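Local coordinates for protein Xaa-Pro dipeptidase (Pyrococcus horikoshii, PDB 1WY2) that probably splits dipeptides that carry proline at the C-terminal position, working as a homodimeric metallopeptidase with two metal ions in each subunit, at residues G42-I47 / Y99-E104; T53-E58 / D79-A84; I329-L334 / T346-I351. All blocks are in the same frame, centred on the assembly; numbering follows the deposited sequence.

Interaction 1: G42-I47 / Y99-E104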
loop_
_atom_site.group_PDB
_atom_site.type_symbol
_atom_site.label_atom_id
_atom_site.label_comp_id
_atom_site.label_asym_id
_atom_site.label_seq_id
_atom_site.Cartn_x
_atom_site.Cartn_y
_atom_site.Cartn_z
ATOM N N GLY A 42 -6.820 11.864 -5.235
ATOM C CA GLY A 42 -6.832 11.388 -6.615
ATOM C C GLY A 42 -6.365 12.404 -7.669
ATOM O O GLY A 42 -7.089 13.296 -8.096
ATOM N N GLY A 43 -5.078 12.262 -8.057
ATOM C CA GLY A 43 -4.542 13.117 -9.104
ATOM C C GLY A 43 -4.624 12.438 -10.475
ATOM O O GLY A 43 -4.372 11.251 -10.625
ATOM N N TYR A 44 -5.017 13.197 -11.494
ATOM C CA TYR A 44 -5.159 12.644 -12.834
ATOM C C TYR A 44 -4.522 13.548 -13.874
ATOM O O TYR A 44 -4.861 14.725 -13.965
ATOM C CB TYR A 44 -6.637 12.465 -13.195
ATOM C CG TYR A 44 -7.457 11.769 -12.135
ATOM C CD1 TYR A 44 -8.070 12.493 -11.114
ATOM C CD2 TYR A 44 -7.605 10.384 -12.142
ATOM C CE1 TYR A 44 -8.812 11.854 -10.123
ATOM C CE2 TYR A 44 -8.343 9.735 -11.157
ATOM C CZ TYR A 44 -8.944 10.475 -10.151
ATOM O OH TYR A 44 -9.677 9.839 -9.175
ATOM N N ILE A 45 -3.595 13.000 -14.653
ATOM C CA ILE A 45 -2.956 13.776 -15.707
ATOM C C ILE A 45 -3.637 13.442 -17.027
ATOM O O ILE A 45 -3.786 12.269 -17.378
ATOM C CB ILE A 45 -1.457 13.441 -15.856
ATOM C CG1 ILE A 45 -0.722 13.690 -14.537
ATOM C CG2 ILE A 45 -0.844 14.302 -16.964
ATOM C CD1 ILE A 45 0.754 13.350 -14.588
ATOM N N LEU A 46 -4.076 14.471 -17.746
ATOM C CA LEU A 46 -4.710 14.266 -19.042
ATOM C C LEU A 46 -3.780 14.851 -20.096
ATOM O O LEU A 46 -3.462 16.041 -20.062
ATOM C CB LEU A 46 -6.073 14.965 -19.106
ATOM C CG LEU A 46 -6.854 14.749 -20.405
ATOM C CD1 LEU A 46 -7.135 13.265 -20.598
ATOM C CD2 LEU A 46 -8.153 15.537 -20.359
ATOM N N ILE A 47 -3.343 14.009 -21.024
ATOM C CA ILE A 47 -2.438 14.435 -22.084
ATOM C C ILE A 47 -3.119 14.398 -23.447
ATOM O O ILE A 47 -3.715 13.386 -23.827
ATOM C CB ILE A 47 -1.189 13.521 -22.136
ATOM C CG1 ILE A 47 -0.411 13.628 -20.822
ATOM C CG2 ILE A 47 -0.298 13.912 -23.310
ATOM C CD1 ILE A 47 0.673 12.575 -20.655
ATOM N N TYR A 99 -11.706 -1.193 -12.774
ATOM C CA TYR A 99 -12.955 -1.423 -13.495
ATOM C C TYR A 99 -14.016 -0.353 -13.237
ATOM O O TYR A 99 -14.593 0.198 -14.175
ATOM C CB TYR A 99 -13.510 -2.800 -13.106
ATOM C CG TYR A 99 -14.821 -3.156 -13.768
ATOM C CD1 TYR A 99 -14.879 -3.461 -15.126
ATOM C CD2 TYR A 99 -16.005 -3.185 -13.033
ATOM C CE1 TYR A 99 -16.085 -3.787 -15.738
ATOM C CE2 TYR A 99 -17.216 -3.510 -13.635
ATOM C CZ TYR A 99 -17.249 -3.810 -14.985
ATOM O OH TYR A 99 -18.445 -4.143 -15.579
ATOM N N GLY A 100 -14.268 -0.068 -11.964
ATOM C CA GLY A 100 -15.271 0.917 -11.603
ATOM C C GLY A 100 -15.045 2.283 -12.219
ATOM O O GLY A 100 -15.986 2.930 -12.682
ATOM N N PHE A 101 -13.792 2.720 -12.231
ATOM C CA PHE A 101 -13.447 4.019 -12.792
ATOM C C PHE A 101 -13.654 4.029 -14.303
ATOM O O PHE A 101 -14.149 5.009 -14.863
ATOM C CB PHE A 101 -11.992 4.359 -12.463
ATOM C CG PHE A 101 -11.613 5.770 -12.795
ATOM C CD1 PHE A 101 -12.139 6.833 -12.067
ATOM C CD2 PHE A 101 -10.745 6.042 -13.846
ATOM C CE1 PHE A 101 -11.804 8.148 -12.381
ATOM C CE2 PHE A 101 -10.404 7.354 -14.167
ATOM C CZ PHE A 101 -10.935 8.407 -13.434
ATOM N N ILE A 102 -13.275 2.937 -14.961
ATOM C CA ILE A 102 -13.431 2.827 -16.406
ATOM C C ILE A 102 -14.903 2.869 -16.805
ATOM O O ILE A 102 -15.257 3.449 -17.832
ATOM C CB ILE A 102 -12.803 1.525 -16.936
ATOM C CG1 ILE A 102 -11.282 1.581 -16.753
ATOM C CG2 ILE A 102 -13.169 1.328 -18.399
ATOM C CD1 ILE A 102 -10.564 0.319 -17.158
ATOM N N GLU A 103 -15.759 2.252 -15.999
ATOM C CA GLU A 103 -17.187 2.256 -16.295
ATOM C C GLU A 103 -17.721 3.682 -16.212
ATOM O O GLU A 103 -18.601 4.068 -16.982
ATOM C CB GLU A 103 -17.940 1.343 -15.325
ATOM C CG GLU A 103 -17.685 -0.138 -15.563
ATOM C CD GLU A 103 -17.999 -0.562 -16.987
ATOM O OE1 GLU A 103 -19.152 -0.364 -17.433
ATOM O OE2 GLU A 103 -17.097 -1.093 -17.666
ATOM N N GLU A 104 -17.187 4.459 -15.276
ATOM C CA GLU A 104 -17.589 5.853 -15.117
ATOM C C GLU A 104 -17.218 6.629 -16.378
ATOM O O GLU A 104 -18.029 7.375 -16.923
ATOM C CB GLU A 104 -16.881 6.480 -13.913
ATOM C CG GLU A 104 -17.460 6.098 -12.562
ATOM C CD GLU A 104 -18.804 6.754 -12.300
ATOM O OE1 GLU A 104 -19.763 6.475 -13.052
ATOM O OE2 GLU A 104 -18.897 7.551 -11.343
#
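Tyr44 and Phe101 carry the contact between 42-47 (strand 44-48) and 99-104 (helix 99-108) in the creatinase/prolidase N-terminal domain, an alpha/beta unit whose mixed six-stranded sheet is flanked by helices. The first kind of interaction is aromatic. The two rings lie almost parallel, their planes only 5° apart, but they are slid so far past each other that the centroids stand 5.4 Å apart and there is hardly any overlap. This is a meeting of ring corners rather than a true offset stack.

The second kind is plain van der Waals contact at those corners. Tyr44 CE2 sits 3.7 Å from Phe101 CZ and 4.0 Å from Phe101 CE1, while Tyr44 CD2 approaches the same CZ at 4.1 Å. The helix residue reaches out because its ring is swung away from its own backbone nitrogen (chi1 -170°), which carries CZ off the helix toward the sheet.

Neighbours complete the layer: Leu24 of strand 22-25 touches both side chains, Phe81 meets the Tyr44 ring, and Tyr82 packs on Phe101. Elsewhere on this helix, Tyr99 and Ile102 pack against Ile102 and Tyr99 of the second subunit. The phenol end of Tyr44 turns back toward the loop that leads into the strand, where its OH comes within 4.1 Å of Gly42 CA; a CB at that glycine would run into the hydroxyl.

Interaction 2: T53-E58 / D79-A84; sequences TLYVPE and DEFYKA
The Tyr55 side chain meets helix 78-85 twice, pressing on Phe81 near its root and on Ala84 at its tip. Tyr55 CB lies 3.9 Å from Phe81 CD1. One atom further, Tyr55 CG sits in the plane of the Phe81 ring, at its edge, 4.0 Å from the same CD1. Of the ortho carbons, CD1 faces Phe81 CE1 at 4.1 Å. The pair is an offset edge-to-face contact, with Phe81 offering its edge to the face of Tyr55; the planes are inclined at 73° and the centroids are 5.7 Å apart. Phe81 gets there with CG opposite its backbone nitrogen (chi1 174°), the torsion that carries its ring off the helix toward the strand.

Past mid-ring the partner changes. The methyl of Ala84 comes up to Tyr55 CZ at 4.0 Å and, at the end of the side chain, to the phenol OH at 3.7 Å, a van der Waals touch only. Both helix side chains lie on the same side of the Tyr55 ring plane; on the other, Thr53 CG2, two residues back on the same strand, stands 3.7 Å above it, toward the rim. A serine in place of Tyr55 would probably open a gap between strand and helix, with the Phe81 edge and the Ala84 methyl both losing the surface they pack against. Through these aromatic and methyl groups helix 78-85 is laid on strand 51-57 of the mixed sheet of the creatinase/prolidase N-terminal domain, an alpha/beta fold.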
loop_
_atom_site.group_PDB
_atom_site.type_symbol
_atom_site.label_atom_id
_atom_site.label_comp_id
_atom_site.label_asym_id
_atom_site.label_seq_id
_atom_site.Cartn_x
_atom_site.Cartn_y
_atom_site.Cartn_z
ATOM N N THR A 53 -2.334 18.405 -18.608
ATOM C CA THR A 53 -2.907 19.033 -17.422
ATOM C C THR A 53 -3.058 18.057 -16.262
ATOM O O THR A 53 -3.443 16.907 -16.453
ATOM C CB THR A 53 -4.306 19.610 -17.731
ATOM O OG1 THR A 53 -4.229 20.477 -18.869
ATOM C CG2 THR A 53 -4.836 20.398 -16.539
ATOM N N LEU A 54 -2.759 18.528 -15.060
ATOM C CA LEU A 54 -2.894 17.702 -13.865
ATOM C C LEU A 54 -4.136 18.166 -13.111
ATOM O O LEU A 54 -4.179 19.289 -12.613
ATOM C CB LEU A 54 -1.662 17.845 -12.967
ATOM C CG LEU A 54 -1.764 17.192 -11.583
ATOM C CD1 LEU A 54 -1.953 15.686 -11.726
ATOM C CD2 LEU A 54 -0.515 17.503 -10.780
ATOM N N TYR A 55 -5.147 17.305 -13.046
ATOM C CA TYR A 55 -6.384 17.627 -12.337
ATOM C C TYR A 55 -6.340 17.016 -10.947
ATOM O O TYR A 55 -6.026 15.836 -10.795
ATOM C CB TYR A 55 -7.602 17.075 -13.080
ATOM C CG TYR A 55 -7.832 17.675 -14.442
ATOM C CD1 TYR A 55 -7.160 17.191 -15.564
ATOM C CD2 TYR A 55 -8.722 18.736 -14.612
ATOM C CE1 TYR A 55 -7.373 17.749 -16.826
ATOM C CE2 TYR A 55 -8.941 19.299 -15.863
ATOM C CZ TYR A 55 -8.266 18.801 -16.965
ATOM O OH TYR A 55 -8.503 19.346 -18.206
ATOM N N VAL A 56 -6.657 17.813 -9.933
ATOM C CA VAL A 56 -6.641 17.320 -8.561
ATOM C C VAL A 56 -7.794 17.876 -7.735
ATOM O O VAL A 56 -8.377 18.907 -8.076
ATOM C CB VAL A 56 -5.324 17.695 -7.846
ATOM C CG1 VAL A 56 -4.138 17.074 -8.567
ATOM C CG2 VAL A 56 -5.178 19.205 -7.789
ATOM N N PRO A 57 -8.153 17.179 -6.645
ATOM C CA PRO A 57 -9.242 17.629 -5.772
ATOM C C PRO A 57 -8.788 18.901 -5.058
ATOM O O PRO A 57 -7.591 19.176 -4.980
ATOM C CB PRO A 57 -9.413 16.460 -4.802
ATOM C CG PRO A 57 -8.973 15.275 -5.609
ATOM C CD PRO A 57 -7.739 15.808 -6.298
ATOM N N GLU A 58 -9.735 19.670 -4.534
ATOM C CA GLU A 58 -9.404 20.908 -3.834
ATOM C C GLU A 58 -8.381 20.704 -2.717
ATOM O O GLU A 58 -7.485 21.526 -2.530
ATOM C CB GLU A 58 -10.671 21.544 -3.259
ATOM C CG GLU A 58 -11.693 21.936 -4.315
ATOM C CD GLU A 58 -12.906 22.630 -3.726
ATOM O OE1 GLU A 58 -13.630 21.998 -2.927
ATOM O OE2 GLU A 58 -13.136 23.811 -4.064
ATOM N N ASP A 79 -17.621 15.076 -11.522
ATOM C CA ASP A 79 -18.364 15.429 -12.726
ATOM C C ASP A 79 -17.616 16.497 -13.514
ATOM O O ASP A 79 -17.694 16.546 -14.742
ATOM C CB ASP A 79 -19.763 15.932 -12.365
ATOM C CG ASP A 79 -20.602 14.872 -11.676
ATOM O OD1 ASP A 79 -20.759 13.771 -12.247
ATOM O OD2 ASP A 79 -21.106 15.140 -10.567
ATOM N N GLU A 80 -16.889 17.349 -12.797
ATOM C CA GLU A 80 -16.112 18.413 -13.420
ATOM C C GLU A 80 -14.961 17.795 -14.207
ATOM O O GLU A 80 -14.595 18.276 -15.283
ATOM C CB GLU A 80 -15.557 19.354 -12.351
ATOM C CG GLU A 80 -16.623 20.042 -11.515
ATOM C CD GLU A 80 -16.030 20.860 -10.384
ATOM O OE1 GLU A 80 -15.206 21.758 -10.661
ATOM O OE2 GLU A 80 -16.389 20.603 -9.216
ATOM N N PHE A 81 -14.395 16.726 -13.659
ATOM C CA PHE A 81 -13.290 16.025 -14.302
ATOM C C PHE A 81 -13.774 15.348 -15.580
ATOM O O PHE A 81 -13.187 15.521 -16.648
ATOM C CB PHE A 81 -12.703 14.971 -13.355
ATOM C CG PHE A 81 -11.646 14.111 -13.991
ATOM C CD1 PHE A 81 -10.429 14.660 -14.386
ATOM C CD2 PHE A 81 -11.880 12.761 -14.228
ATOM C CE1 PHE A 81 -9.461 13.875 -15.010
ATOM C CE2 PHE A 81 -10.917 11.967 -14.853
ATOM C CZ PHE A 81 -9.706 12.526 -15.246
ATOM N N TYR A 82 -14.853 14.580 -15.464
ATOM C CA TYR A 82 -15.409 13.873 -16.611
ATOM C C TYR A 82 -15.816 14.817 -17.733
ATOM O O TYR A 82 -15.752 14.457 -18.908
ATOM C CB TYR A 82 -16.610 13.030 -16.176
ATOM C CG TYR A 82 -16.246 11.924 -15.214
ATOM C CD1 TYR A 82 -15.306 10.956 -15.564
ATOM C CD2 TYR A 82 -16.824 11.853 -13.947
ATOM C CE1 TYR A 82 -14.948 9.944 -14.678
ATOM C CE2 TYR A 82 -16.473 10.842 -13.050
ATOM C CZ TYR A 82 -15.534 9.892 -13.424
ATOM O OH TYR A 82 -15.175 8.893 -12.547
ATOM N N LYS A 83 -16.234 16.026 -17.373
ATOM C CA LYS A 83 -16.641 17.003 -18.373
ATOM C C LYS A 83 -15.440 17.388 -19.232
ATOM O O LYS A 83 -15.569 17.618 -20.434
ATOM C CB LYS A 83 -17.220 18.249 -17.700
ATOM C CG LYS A 83 -17.757 19.277 -18.684
ATOM C CD LYS A 83 -18.498 20.397 -17.975
ATOM C CE LYS A 83 -19.109 21.365 -18.977
ATOM N NZ LYS A 83 -19.906 22.427 -18.305
ATOM N N ALA A 84 -14.268 17.448 -18.606
ATOM C CA ALA A 84 -13.040 17.797 -19.306
ATOM C C ALA A 84 -12.668 16.710 -20.312
ATOM O O ALA A 84 -12.012 16.977 -21.319
ATOM C CB ALA A 84 -11.910 17.989 -18.302
#

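Interaction 3: I329-L334 / T346-I351; sequences IEDTIL and TERELI. With ZN (zinc ion), chain D; ZN (zinc ion), chain E.
In the pita-bread catalytic domain of the M24 peptidases, strand 325-336 carries the metal ligand Glu330, and the residues on either side of it, Ile329 and Asp331, turn their side chains the other way to meet Arg348 of the C-terminal tail. Glu330 bridges the dinuclear centre: OE1 binds the chain D zinc at 2.0 Å and OE2 the chain E zinc at 2.1 Å. Asp212 and Asp223 complete the first set of protein ligands; Asp223, His287 and Glu316 complete the second. The enzyme uses two cobalt ions per subunit; zinc occupies the sites in this crystal.

Behind the ligand, Arg348 crosses both neighbours at about a right angle. Its CG rests 3.9 Å from Ile329 CG2, a purely apolar touch. A bend at chi3 (-75°) then turns the guanidinium across Asp331. Asp331 OD2 comes nearest to Arg348 CD, at 3.3 Å. The carboxylate and guanidinium planes are 60° apart, and with Asp331 OD2 3.7 Å from Arg348 NH1 and well off the guanidinium plane, this is a long salt bridge in which charge attraction acts without a directed N-H. Stronger partners lie elsewhere: Asp331 OD1 has a salt bridge to Arg226 and a hydrogen bond to Thr344, OD2 a salt bridge to Arg342, and Gln248 is the strongest polar partner of Arg348. Further along, Glu349 N donates to the anti lone pair of Glu347 OE1 at 2.9 Å.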
loop_
_atom_site.group_PDB
_atom_site.type_symbol
_atom_site.label_atom_id
_atom_site.label_comp_id
_atom_site.label_asym_id
_atom_site.label_seq_id
_atom_site.Cartn_x
_atom_site.Cartn_y
_atom_site.Cartn_z
ATOM N N ILE A 329 19.520 -14.745 -0.769
ATOM C CA ILE A 329 20.540 -13.703 -0.821
ATOM C C ILE A 329 20.127 -12.818 -1.986
ATOM O O ILE A 329 20.020 -13.283 -3.119
ATOM C CB ILE A 329 21.939 -14.304 -1.055
ATOM C CG1 ILE A 329 22.288 -15.235 0.112
ATOM C CG2 ILE A 329 22.969 -13.185 -1.173
ATOM C CD1 ILE A 329 23.592 -15.996 -0.059
ATOM N N GLU A 330 19.875 -11.547 -1.691
ATOM C CA GLU A 330 19.402 -10.597 -2.691
ATOM C C GLU A 330 20.150 -9.273 -2.737
ATOM O O GLU A 330 20.437 -8.672 -1.700
ATOM C CB GLU A 330 17.914 -10.308 -2.442
ATOM C CG GLU A 330 17.387 -9.059 -3.143
ATOM C CD GLU A 330 15.928 -8.780 -2.845
ATOM O OE1 GLU A 330 15.498 -9.000 -1.694
ATOM O OE2 GLU A 330 15.219 -8.320 -3.763
ATOM N N ASP A 331 20.459 -8.828 -3.952
ATOM C CA ASP A 331 21.123 -7.543 -4.178
ATOM C C ASP A 331 20.297 -6.760 -5.187
ATOM O O ASP A 331 19.592 -7.346 -6.004
ATOM C CB ASP A 331 22.514 -7.711 -4.814
ATOM C CG ASP A 331 23.602 -8.010 -3.809
ATOM O OD1 ASP A 331 23.630 -7.361 -2.745
ATOM O OD2 ASP A 331 24.446 -8.885 -4.107
ATOM N N THR A 332 20.381 -5.435 -5.118
ATOM C CA THR A 332 19.731 -4.589 -6.111
ATOM C C THR A 332 20.947 -4.231 -6.954
ATOM O O THR A 332 21.980 -3.841 -6.404
ATOM C CB THR A 332 19.141 -3.306 -5.503
ATOM O OG1 THR A 332 17.987 -3.636 -4.722
ATOM C CG2 THR A 332 18.727 -2.331 -6.608
ATOM N N ILE A 333 20.852 -4.396 -8.268
ATOM C CA ILE A 333 21.989 -4.091 -9.125
ATOM C C ILE A 333 21.619 -3.201 -10.294
ATOM O O ILE A 333 20.454 -3.099 -10.679
ATOM C CB ILE A 333 22.647 -5.378 -9.687
ATOM C CG1 ILE A 333 21.699 -6.071 -10.669
ATOM C CG2 ILE A 333 23.012 -6.320 -8.535
ATOM C CD1 ILE A 333 22.351 -7.203 -11.458
ATOM N N LEU A 334 22.637 -2.556 -10.848
ATOM C CA LEU A 334 22.478 -1.676 -11.990
ATOM C C LEU A 334 23.182 -2.317 -13.179
ATOM O O LEU A 334 24.309 -2.802 -13.052
ATOM C CB LEU A 334 23.117 -0.315 -11.698
ATOM C CG LEU A 334 23.332 0.607 -12.904
ATOM C CD1 LEU A 334 21.990 1.094 -13.434
ATOM C CD2 LEU A 334 24.197 1.780 -12.490
ATOM N N THR A 346 26.406 -4.789 1.145
ATOM C CA THR A 346 26.647 -5.608 2.330
ATOM C C THR A 346 27.249 -6.960 1.960
ATOM O O THR A 346 26.888 -7.550 0.941
ATOM C CB THR A 346 25.342 -5.849 3.111
ATOM O OG1 THR A 346 24.850 -4.601 3.612
ATOM C CG2 THR A 346 25.583 -6.797 4.277
ATOM N N GLU A 347 28.168 -7.450 2.790
ATOM C CA GLU A 347 28.802 -8.745 2.544
ATOM C C GLU A 347 27.734 -9.823 2.377
ATOM O O GLU A 347 26.717 -9.812 3.065
ATOM C CB GLU A 347 29.725 -9.113 3.712
ATOM C CG GLU A 347 30.292 -10.524 3.645
ATOM C CD GLU A 347 31.184 -10.749 2.438
ATOM O OE1 GLU A 347 30.972 -11.750 1.720
ATOM O OE2 GLU A 347 32.100 -9.930 2.207
ATOM N N ARG A 348 27.980 -10.760 1.469
ATOM C CA ARG A 348 27.030 -11.833 1.211
ATOM C C ARG A 348 27.368 -13.134 1.931
ATOM O O ARG A 348 26.475 -13.897 2.297
ATOM C CB ARG A 348 26.927 -12.081 -0.294
ATOM C CG ARG A 348 26.198 -10.976 -1.038
ATOM C CD ARG A 348 26.348 -11.123 -2.538
ATOM N NE ARG A 348 27.678 -10.724 -2.997
ATOM C CZ ARG A 348 28.053 -10.724 -4.271
ATOM N NH1 ARG A 348 27.200 -11.105 -5.216
ATOM N NH2 ARG A 348 29.273 -10.320 -4.607
ATOM N N GLU A 349 28.657 -13.383 2.131
ATOM C CA GLU A 349 29.094 -14.595 2.815
ATOM C C GLU A 349 29.058 -14.331 4.315
ATOM O O GLU A 349 30.076 -13.977 4.917
ATOM C CB GLU A 349 30.513 -14.962 2.366
ATOM C CG GLU A 349 30.656 -15.077 0.852
ATOM C CD GLU A 349 32.062 -15.448 0.416
ATOM O OE1 GLU A 349 33.005 -14.679 0.708
ATOM O OE2 GLU A 349 32.225 -16.510 -0.223
ATOM N N LEU A 350 27.885 -14.513 4.917
ATOM C CA LEU A 350 27.712 -14.254 6.339
ATOM C C LEU A 350 27.667 -15.471 7.265
ATOM O O LEU A 350 27.472 -15.324 8.472
ATOM C CB LEU A 350 26.461 -13.394 6.548
ATOM C CG LEU A 350 26.489 -12.050 5.809
ATOM C CD1 LEU A 350 25.187 -11.303 6.048
ATOM C CD2 LEU A 350 27.672 -11.220 6.289
ATOM N N ILE A 351 27.841 -16.669 6.716
ATOM C CA ILE A 351 27.846 -17.867 7.549
ATOM C C ILE A 351 29.000 -18.784 7.147
ATOM O O ILE A 351 29.646 -19.351 8.055
ATOM C CB ILE A 351 26.495 -18.653 7.477
ATOM C CG1 ILE A 351 26.647 -19.903 6.610
ATOM C CG2 ILE A 351 25.391 -17.758 6.933
ATOM C CD1 ILE A 351 25.470 -20.846 6.687
ATOM O OXT ILE A 351 29.240 -18.928 5.929
HETATM ZN ZN ZN D . 13.757 -8.277 -1.052
HETATM ZN ZN ZN E . 13.173 -8.269 -4.152
#

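How the interactions relate
Interactions 1 and 2 belong to one layer of the N-terminal domain: strands 44-48 and 51-57 are sheet neighbours, joined where Tyr44 O meets Tyr55 N at 2.8 Å, and interaction 2 is nested in the chain loop that interaction 1 closes. Each sets an aromatic strand residue against a helix, but interaction 1 is a thin surface contact of slipped parallel rings, whereas the partly buried interaction 2 is broader, with steeply inclined rings. Interaction 3 is buried in the catalytic domain, its centre about 41 Å and 46 Å from the centres of the other two; there a long ion pair joins an apolar touch, on the face of the strand turned away from the zinc ligand.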